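Local structure of lipoate-protein ligase 1 (Plasmodium falciparum, 5T8U) at residues 41-46 / 250-255; 57-62 / 105-110. The protein belongs to the lipoate-protein ligase family, with a lipoyl protein ligase A/B catalytic domain followed by a C-terminal accessory domain, and holds lipoic acid in a pocket. All coordinates share one frame; numbering follows the deposited sequence.

Contact 1: residues 41-46 / 250-255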
ATOM      1  N   LYS A  41       6.596 -22.137   8.029  1.00 84.84           N
ATOM      2  CA  LYS A  41       6.322 -23.421   7.395  1.00 87.72           C
ATOM      3  C   LYS A  41       6.344 -23.306   5.876  1.00 86.09           C
ATOM      4  O   LYS A  41       6.845 -24.206   5.192  1.00 87.63           O
ATOM      5  CB  LYS A  41       4.975 -23.969   7.866  1.00 92.00           C
ATOM      6  CG  LYS A  41       4.636 -25.334   7.281  1.00 95.62           C
ATOM      7  CD  LYS A  41       3.315 -25.867   7.811  1.00 98.46           C
ATOM      8  CE  LYS A  41       2.985 -27.223   7.201  1.00101.82           C
ATOM      9  NZ  LYS A  41       1.684 -27.763   7.688  1.00104.77           N
ATOM     10  N   TYR A  42       5.808 -22.212   5.329  1.00 84.78           N
ATOM     11  CA  TYR A  42       5.855 -22.020   3.883  1.00 84.55           C
ATOM     12  C   TYR A  42       7.284 -21.783   3.417  1.00 83.75           C
ATOM     13  O   TYR A  42       7.708 -22.330   2.392  1.00 84.94           O
ATOM     14  CB  TYR A  42       4.932 -20.872   3.478  1.00 83.16           C
ATOM     15  CG  TYR A  42       3.476 -21.267   3.544  1.00 84.93           C
ATOM     16  CD1 TYR A  42       2.845 -21.847   2.451  1.00 86.91           C
ATOM     17  CD2 TYR A  42       2.739 -21.089   4.707  1.00 86.61           C
ATOM     18  CE1 TYR A  42       1.516 -22.224   2.510  1.00 89.08           C
ATOM     19  CE2 TYR A  42       1.410 -21.462   4.774  1.00 88.64           C
ATOM     20  CZ  TYR A  42       0.803 -22.029   3.674  1.00 89.54           C
ATOM     21  OH  TYR A  42      -0.519 -22.403   3.735  1.00 91.97           O
ATOM     22  N   LEU A  43       8.042 -20.975   4.152  1.00 83.60           N
ATOM     23  CA  LEU A  43       9.487 -21.096   4.087  1.00 84.73           C
ATOM     24  C   LEU A  43       9.891 -22.442   4.680  1.00 87.31           C
ATOM     25  O   LEU A  43       9.174 -23.028   5.494  1.00 94.26           O
ATOM     26  CB  LEU A  43      10.168 -19.957   4.846  1.00 80.55           C
ATOM     27  CG  LEU A  43       9.764 -18.525   4.490  1.00 75.52           C
ATOM     28  CD1 LEU A  43      10.527 -17.540   5.366  1.00 73.98           C
ATOM     29  CD2 LEU A  43      10.003 -18.230   3.017  1.00 73.35           C
ATOM     30  N   ASN A  44      11.051 -22.943   4.258  1.00 74.83           N
ATOM     31  CA  ASN A  44      11.528 -24.242   4.717  1.00 75.83           C
ATOM     32  C   ASN A  44      12.370 -24.140   5.984  1.00 75.32           C
ATOM     33  O   ASN A  44      13.240 -24.991   6.219  1.00 77.71           O
ATOM     34  CB  ASN A  44      12.310 -24.931   3.600  1.00 80.09           C
ATOM     35  CG  ASN A  44      11.453 -25.214   2.380  1.00 80.97           C
ATOM     36  OD1 ASN A  44      10.318 -25.677   2.498  1.00 80.17           O
ATOM     37  ND2 ASN A  44      11.990 -24.930   1.200  1.00 82.20           N
ATOM     38  N   ILE A  45      12.131 -23.121   6.809  0.82 71.79           N
ATOM     39  CA  ILE A  45      12.905 -22.893   8.023  0.82 72.18           C
ATOM     40  C   ILE A  45      12.464 -23.879   9.097  0.82 77.86           C
ATOM     41  O   ILE A  45      13.217 -24.784   9.474  0.82 80.18           O
ATOM     42  CB  ILE A  45      12.756 -21.438   8.508  0.82 69.42           C
ATOM     43  CG1 ILE A  45      13.301 -20.468   7.454  0.82 69.90           C
ATOM     44  CG2 ILE A  45      13.485 -21.232   9.834  0.82 68.53           C
ATOM     45  CD1 ILE A  45      12.982 -19.010   7.719  0.82 69.21           C
ATOM     46  N   ASN A  46      11.241 -23.712   9.594  1.00 84.86           N
ATOM     47  CA  ASN A  46      10.712 -24.541  10.666  1.00 89.71           C
ATOM     48  C   ASN A  46       9.363 -25.111  10.253  1.00 95.27           C
ATOM     49  O   ASN A  46       8.718 -24.628   9.320  1.00 93.10           O
ATOM     50  CB  ASN A  46      10.573 -23.743  11.972  1.00 89.85           C
ATOM     51  CG  ASN A  46      10.331 -24.631  13.175  1.00 92.51           C
ATOM     52  OD1 ASN A  46       9.746 -25.707  13.060  1.00 94.03           O
ATOM     53  ND2 ASN A  46      10.787 -24.184  14.339  1.00 93.15           N
ATOM     54  N   ASN A 250       8.065 -22.802  -4.332  1.00 80.97           N
ATOM     55  CA  ASN A 250       6.848 -23.406  -4.866  1.00 84.68           C
ATOM     56  C   ASN A 250       5.763 -23.547  -3.805  1.00 82.85           C
ATOM     57  O   ASN A 250       4.572 -23.531  -4.136  1.00 86.25           O
ATOM     58  CB  ASN A 250       7.175 -24.765  -5.484  1.00 87.78           C
ATOM     59  CG  ASN A 250       7.911 -24.639  -6.803  1.00 87.39           C
ATOM     60  OD1 ASN A 250       7.507 -23.875  -7.682  1.00 86.16           O
ATOM     61  ND2 ASN A 250       9.006 -25.378  -6.945  1.00 88.28           N
ATOM     62  N   ASN A 251       6.141 -23.692  -2.531  1.00 74.30           N
ATOM     63  CA  ASN A 251       5.132 -23.732  -1.476  1.00 74.31           C
ATOM     64  C   ASN A 251       4.316 -22.447  -1.441  1.00 76.23           C
ATOM     65  O   ASN A 251       3.135 -22.471  -1.076  1.00 74.44           O
ATOM     66  CB  ASN A 251       5.789 -23.974  -0.116  1.00 74.12           C
ATOM     67  CG  ASN A 251       6.348 -25.375   0.022  1.00 77.81           C
ATOM     68  OD1 ASN A 251       5.784 -26.336  -0.500  1.00 80.67           O
ATOM     69  ND2 ASN A 251       7.464 -25.498   0.734  1.00 77.61           N
ATOM     70  N   ILE A 252       4.922 -21.324  -1.819  1.00 83.32           N
ATOM     71  CA  ILE A 252       4.234 -20.038  -1.819  1.00 85.20           C
ATOM     72  C   ILE A 252       3.539 -19.781  -3.149  1.00 85.00           C
ATOM     73  O   ILE A 252       2.369 -19.388  -3.183  1.00 89.80           O
ATOM     74  CB  ILE A 252       5.234 -18.908  -1.484  1.00 82.47           C
ATOM     75  CG1 ILE A 252       5.828 -19.116  -0.086  1.00 83.22           C
ATOM     76  CG2 ILE A 252       4.554 -17.538  -1.582  1.00 81.44           C
ATOM     77  CD1 ILE A 252       6.904 -18.109   0.298  1.00 81.68           C
ATOM     78  N   THR A 253       4.239 -20.000  -4.262  1.00 73.87           N
ATOM     79  CA  THR A 253       3.749 -19.594  -5.572  1.00 71.89           C
ATOM     80  C   THR A 253       2.966 -20.683  -6.293  1.00 76.72           C
ATOM     81  O   THR A 253       2.336 -20.393  -7.316  1.00 72.43           O
ATOM     82  CB  THR A 253       4.919 -19.137  -6.457  1.00 72.90           C
ATOM     83  OG1 THR A 253       4.416 -18.664  -7.712  1.00 75.08           O
ATOM     84  CG2 THR A 253       5.901 -20.275  -6.705  1.00 73.91           C
ATOM     85  N   LYS A 254       2.991 -21.918  -5.798  1.00 94.66           N
ATOM     86  CA  LYS A 254       2.183 -22.999  -6.346  1.00100.81           C
ATOM     87  C   LYS A 254       0.942 -23.271  -5.506  1.00100.73           C
ATOM     88  O   LYS A 254       0.206 -24.222  -5.791  1.00104.79           O
ATOM     89  CB  LYS A 254       3.018 -24.275  -6.469  1.00101.30           C
ATOM     90  N   ASN A 255       0.694 -22.457  -4.483  1.00 94.94           N
ATOM     91  CA  ASN A 255      -0.461 -22.650  -3.626  1.00 94.80           C
ATOM     92  C   ASN A 255      -1.735 -22.213  -4.351  1.00 92.61           C
ATOM     93  O   ASN A 255      -1.713 -21.261  -5.135  1.00 93.72           O
ATOM     94  CB  ASN A 255      -0.293 -21.849  -2.338  1.00 93.18           C
ATOM     95  CG  ASN A 255      -1.407 -22.101  -1.342  1.00 96.43           C
ATOM     96  OD1 ASN A 255      -2.533 -21.639  -1.523  1.00 99.22           O
ATOM     97  ND2 ASN A 255      -1.092 -22.826  -0.276  1.00 96.98           N
TER
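The end of helix 39-42 and the loop after it meet helix 250-253 and Asn255 near the surface. Tyr42, the last residue of helix 39-42, has its CA 5.7 Å from the CA of Asn251, and its ring runs alongside helix 250-253 to Asn255.

The apolar part is carried by Ile252. Its CG1 branch stands beside the backbone N (chi1 -61°) and is extended beyond that. CG1 lies 4.1 Å from Tyr42 CB, and Ile252 CD1 reaches Leu43 CD2, also at 4.1 Å. Ile252 thus touches both residues where helix 39-42 gives way to loop. The Leu43 and Ile252 side chains cross obliquely.

The Tyr42 ring meets polar atoms at its rim. Asn251 O lies in the ring plane at the edge, 3.6 Å from Tyr42 CD1. Farther along the same edge, Asn255 ND2 approaches Tyr42 CE1 at 3.9 Å. The Asn255 amide is tilted 58° to the ring. Its OD1 caps the next helix, 256-266, by accepting from Glu257 N, which helps hold the amide beside the ring.

Asn251 also touches the backbone of Tyr42: its CB lies 3.6 Å from Tyr42 O, which accepts a hydrogen bond from Asn249 ND2. Asn44 OD1 and Asn251 ND2 come within 3.4 Å, with their amide planes almost perpendicular.

Phe31 of helix 22-34 meets the Tyr42 ring edge-to-face and touches Ile252 and Asn255, while Leu43, just past helix 39-42, packs on Leu13 and Leu15, so the contact lies against both helix 22-34 and strand 13-17 of the large sheet.

Contact 2: residues 57-62 / 105-110; sequences FLWRNN and NVCFTF. With LPA (lipoic acid), chain C.
Strands 55-59 and 105-112 are antiparallel neighbours in the large sheet of the catalytic domain and supply Trp59 and Cys107 to the lipoic acid pocket. Phe57-Thr109 and Trp59-Cys107 are hydrogen-bonded pairs, with Leu58-Phe108 a non-hydrogen-bonded pair between them. Phe57 N donates to Thr109 O on a lone pair; the return bond from Thr109 N is weak. Trp59 N donates to Cys107 O, and Cys107 N donates to Trp59 O at 2.9 Å, nearly along the C=O axis.

Trp59 and Cys107 meet on the pocket side of this lipoyl ligase A/B fold. Trp59 CG takes the crowded position between backbone N and carbonyl carbon (chi1 44°), which lays the indole over Cys107. Cys107 CB sits 3.6 Å from the centroid of the six-membered ring, a CH-pi contact. Cys107 SG lies over the same face, 4.3 Å from that centroid. Trp59 NE1 donates to Thr109 OG1 at 2.8 Å, near the ring plane; this probably limits rotation of the indole. Thr109 OG1 is also bonded to Glu29 of helix 22-34.

Trp59 CH2 is 3.8 Å from LPA S8, and Cys107 SG is 4.0 Å from LPA C8. Elsewhere, Leu58 CD2 packs against Val106 CG1.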
ATOM      1  N   PHE A  57      10.343  -7.113   3.077  1.00 61.06           N
ATOM      2  CA  PHE A  57      10.242  -7.778   1.783  1.00 61.54           C
ATOM      3  C   PHE A  57      10.531  -6.767   0.683  1.00 63.55           C
ATOM      4  O   PHE A  57       9.851  -5.740   0.586  1.00 63.02           O
ATOM      5  CB  PHE A  57       8.857  -8.402   1.599  1.00 60.19           C
ATOM      6  CG  PHE A  57       8.577  -8.862   0.196  1.00 59.92           C
ATOM      7  CD1 PHE A  57       9.489  -9.650  -0.482  1.00 60.30           C
ATOM      8  CD2 PHE A  57       7.392  -8.518  -0.439  1.00 58.80           C
ATOM      9  CE1 PHE A  57       9.236 -10.079  -1.770  1.00 61.14           C
ATOM     10  CE2 PHE A  57       7.132  -8.946  -1.729  1.00 59.65           C
ATOM     11  CZ  PHE A  57       8.056  -9.729  -2.394  1.00 60.52           C
ATOM     12  N   LEU A  58      11.531  -7.062  -0.144  1.00 65.29           N
ATOM     13  CA  LEU A  58      11.980  -6.154  -1.192  1.00 66.09           C
ATOM     14  C   LEU A  58      11.621  -6.718  -2.559  1.00 64.72           C
ATOM     15  O   LEU A  58      11.739  -7.924  -2.793  1.00 67.24           O
ATOM     16  CB  LEU A  58      13.489  -5.924  -1.093  1.00 67.10           C
ATOM     17  CG  LEU A  58      13.900  -5.113   0.136  1.00 68.73           C
ATOM     18  CD1 LEU A  58      15.306  -5.471   0.592  1.00 69.96           C
ATOM     19  CD2 LEU A  58      13.794  -3.627  -0.165  1.00 69.58           C
ATOM     20  N   TRP A  59      11.181  -5.844  -3.463  0.97 58.73           N
ATOM     21  CA  TRP A  59      10.720  -6.297  -4.768  0.97 57.60           C
ATOM     22  C   TRP A  59      10.697  -5.122  -5.732  0.97 61.98           C
ATOM     23  O   TRP A  59      10.600  -3.964  -5.325  0.97 62.17           O
ATOM     24  CB  TRP A  59       9.335  -6.952  -4.675  0.97 57.05           C
ATOM     25  CG  TRP A  59       8.343  -6.207  -3.812  0.97 56.10           C
ATOM     26  CD1 TRP A  59       8.415  -6.005  -2.462  0.97 55.26           C
ATOM     27  CD2 TRP A  59       7.121  -5.588  -4.241  0.97 57.33           C
ATOM     28  NE1 TRP A  59       7.325  -5.293  -2.029  0.97 57.65           N
ATOM     29  CE2 TRP A  59       6.515  -5.026  -3.100  0.97 57.81           C
ATOM     30  CE3 TRP A  59       6.484  -5.451  -5.478  0.97 58.40           C
ATOM     31  CZ2 TRP A  59       5.305  -4.339  -3.159  0.97 57.00           C
ATOM     32  CZ3 TRP A  59       5.280  -4.771  -5.533  0.97 57.33           C
ATOM     33  CH2 TRP A  59       4.705  -4.222  -4.382  0.97 57.68           C
ATOM     34  N   ARG A  60      10.795  -5.438  -7.021  1.00 66.66           N
ATOM     35  CA  ARG A  60      10.759  -4.440  -8.079  1.00 69.48           C
ATOM     36  C   ARG A  60       9.782  -4.888  -9.155  1.00 68.82           C
ATOM     37  O   ARG A  60       9.523  -6.082  -9.322  1.00 70.52           O
ATOM     38  CB  ARG A  60      12.150  -4.217  -8.689  1.00 71.75           C
ATOM     39  CG  ARG A  60      13.173  -3.656  -7.713  1.00 73.09           C
ATOM     40  CD  ARG A  60      14.592  -3.973  -8.157  1.00 75.05           C
ATOM     41  NE  ARG A  60      14.925  -3.366  -9.443  1.00 76.57           N
ATOM     42  CZ  ARG A  60      16.037  -3.619 -10.125  1.00 78.07           C
ATOM     43  NH1 ARG A  60      16.934  -4.475  -9.651  1.00 79.56           N
ATOM     44  NH2 ARG A  60      16.255  -3.019 -11.286  1.00 78.80           N
ATOM     45  N   ASN A  61       9.238  -3.916  -9.884  1.00 65.37           N
ATOM     46  CA  ASN A  61       8.252  -4.183 -10.919  1.00 65.78           C
ATOM     47  C   ASN A  61       8.603  -3.407 -12.179  1.00 69.07           C
ATOM     48  O   ASN A  61       9.163  -2.309 -12.116  1.00 66.43           O
ATOM     49  CB  ASN A  61       6.837  -3.805 -10.465  1.00 66.29           C
ATOM     50  CG  ASN A  61       6.549  -4.237  -9.043  1.00 67.05           C
ATOM     51  OD1 ASN A  61       6.198  -5.388  -8.788  1.00 68.17           O
ATOM     52  ND2 ASN A  61       6.692  -3.308  -8.108  1.00 67.64           N
ATOM     53  N   ASN A  62       8.262  -3.989 -13.322  1.00 81.20           N
ATOM     54  CA  ASN A  62       8.478  -3.337 -14.606  1.00 86.22           C
ATOM     55  C   ASN A  62       7.425  -2.243 -14.791  1.00 86.78           C
ATOM     56  O   ASN A  62       6.676  -1.896 -13.872  1.00 87.67           O
ATOM     57  CB  ASN A  62       8.454  -4.372 -15.729  1.00 87.51           C
ATOM     58  CG  ASN A  62       9.750  -4.404 -16.519  1.00 89.00           C
ATOM     59  OD1 ASN A  62      10.363  -3.366 -16.770  1.00 89.88           O
ATOM     60  ND2 ASN A  62      10.175  -5.599 -16.911  1.00 90.18           N
ATOM     61  N   ASN A 105      12.899   1.934  -9.678  0.93 68.37           N
ATOM     62  CA  ASN A 105      12.426   2.175  -8.322  0.93 66.18           C
ATOM     63  C   ASN A 105      12.315   0.853  -7.580  0.93 64.14           C
ATOM     64  O   ASN A 105      12.075  -0.199  -8.178  0.93 62.40           O
ATOM     65  CB  ASN A 105      11.071   2.904  -8.308  0.93 66.64           C
ATOM     66  CG  ASN A 105       9.916   2.009  -8.722  0.93 67.58           C
ATOM     67  OD1 ASN A 105       9.555   1.947  -9.897  0.93 69.23           O
ATOM     68  ND2 ASN A 105       9.322   1.322  -7.753  0.93 66.14           N
ATOM     69  N   VAL A 106      12.494   0.925  -6.266  1.00 65.78           N
ATOM     70  CA  VAL A 106      12.400  -0.230  -5.391  1.00 64.75           C
ATOM     71  C   VAL A 106      11.070  -0.172  -4.651  1.00 65.08           C
ATOM     72  O   VAL A 106      10.458   0.888  -4.493  1.00 66.50           O
ATOM     73  CB  VAL A 106      13.588  -0.284  -4.400  1.00 64.65           C
ATOM     74  CG1 VAL A 106      13.581  -1.580  -3.594  1.00 63.67           C
ATOM     75  CG2 VAL A 106      14.909  -0.126  -5.144  1.00 68.25           C
ATOM     76  N   CYS A 107      10.608  -1.336  -4.201  1.00 64.47           N
ATOM     77  CA  CYS A 107       9.393  -1.455  -3.407  1.00 63.73           C
ATOM     78  C   CYS A 107       9.710  -2.232  -2.138  1.00 64.33           C
ATOM     79  O   CYS A 107      10.262  -3.337  -2.203  1.00 62.66           O
ATOM     80  CB  CYS A 107       8.272  -2.159  -4.184  1.00 62.75           C
ATOM     81  SG  CYS A 107       7.689  -1.275  -5.650  1.00 61.37           S
ATOM     82  N   PHE A 108       9.352  -1.653  -0.994  1.00 70.82           N
ATOM     83  CA  PHE A 108       9.586  -2.257   0.308  1.00 72.24           C
ATOM     84  C   PHE A 108       8.254  -2.570   0.975  1.00 71.24           C
ATOM     85  O   PHE A 108       7.263  -1.855   0.789  1.00 74.17           O
ATOM     86  CB  PHE A 108      10.414  -1.330   1.211  1.00 71.14           C
ATOM     87  CG  PHE A 108       9.723  -0.040   1.556  1.00 69.47           C
ATOM     88  CD1 PHE A 108       8.924   0.054   2.684  1.00 69.46           C
ATOM     89  CD2 PHE A 108       9.876   1.081   0.757  1.00 70.07           C
ATOM     90  CE1 PHE A 108       8.287   1.241   3.007  1.00 69.58           C
ATOM     91  CE2 PHE A 108       9.244   2.271   1.076  1.00 70.42           C
ATOM     92  CZ  PHE A 108       8.449   2.350   2.203  1.00 69.63           C
ATOM     93  N   THR A 109       8.239  -3.647   1.759  1.00 62.13           N
ATOM     94  CA  THR A 109       7.040  -4.080   2.471  1.00 57.92           C
ATOM     95  C   THR A 109       7.448  -4.504   3.875  1.00 58.51           C
ATOM     96  O   THR A 109       8.106  -5.535   4.049  1.00 60.35           O
ATOM     97  CB  THR A 109       6.343  -5.228   1.740  1.00 55.27           C
ATOM     98  OG1 THR A 109       5.991  -4.811   0.414  1.00 54.34           O
ATOM     99  CG2 THR A 109       5.083  -5.666   2.486  1.00 54.80           C
ATOM    100  N   PHE A 110       7.063  -3.708   4.868  1.00 52.87           N
ATOM    101  CA  PHE A 110       7.268  -4.056   6.267  1.00 51.51           C
ATOM    102  C   PHE A 110       6.016  -4.736   6.806  1.00 55.09           C
ATOM    103  O   PHE A 110       4.906  -4.214   6.654  1.00 53.83           O
ATOM    104  CB  PHE A 110       7.581  -2.813   7.099  1.00 52.12           C
ATOM    105  CG  PHE A 110       8.895  -2.168   6.770  1.00 53.69           C
ATOM    106  CD1 PHE A 110      10.071  -2.638   7.332  1.00 54.89           C
ATOM    107  CD2 PHE A 110       8.954  -1.084   5.913  1.00 53.31           C
ATOM    108  CE1 PHE A 110      11.282  -2.043   7.036  1.00 54.16           C
ATOM    109  CE2 PHE A 110      10.164  -0.484   5.615  1.00 55.20           C
ATOM    110  CZ  PHE A 110      11.329  -0.966   6.177  1.00 54.15           C
TER
HETATM  111  C1  LPA C 401       0.954   7.450  -2.255  0.79 75.42           C
HETATM  112  O1  LPA C 401       1.799   8.294  -2.654  0.79 75.28           O
HETATM  113  C2  LPA C 401       1.418   6.083  -1.758  0.79 76.30           C
HETATM  114  O2  LPA C 401      -0.273   7.735  -2.263  0.79 74.97           O
HETATM  115  C3  LPA C 401       1.966   5.283  -2.936  0.79 76.78           C
HETATM  116  C4  LPA C 401       2.098   3.811  -2.552  0.79 77.13           C
HETATM  117  C5  LPA C 401       2.350   2.994  -3.819  0.79 78.68           C
HETATM  118  C6  LPA C 401       2.357   1.620  -3.534  0.79 79.85           C
HETATM  119  S6  LPA C 401       2.066   0.825  -4.821  0.79 81.08           S
HETATM  120  C7  LPA C 401       4.148   1.051  -2.919  0.79 79.36           C
HETATM  121  C8  LPA C 401       4.462  -0.386  -3.533  0.79 79.70           C
HETATM  122  S8  LPA C 401       3.054  -0.815  -4.625  0.79 80.81           S

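In the fold
From the N terminus the chain runs through strand 13-17 and helix 22-34 to helix 39-42, where the first half of contact 1 lies. Strand 55-59 follows and brings in the first half of contact 2. Contact 2 closes at strand 105-112, after 42 intervening residues. Contact 1 closes far later, at helix 250-253, after 203 residues, so the loop of contact 2 lies wholly within that of contact 1. The two do not touch: their centres are about 20 Å apart. Contact 2 joins neighbouring strands deep in the large sheet, beside the ligand. Contact 1 ties two peripheral helices together. Helix 22-34 touches both.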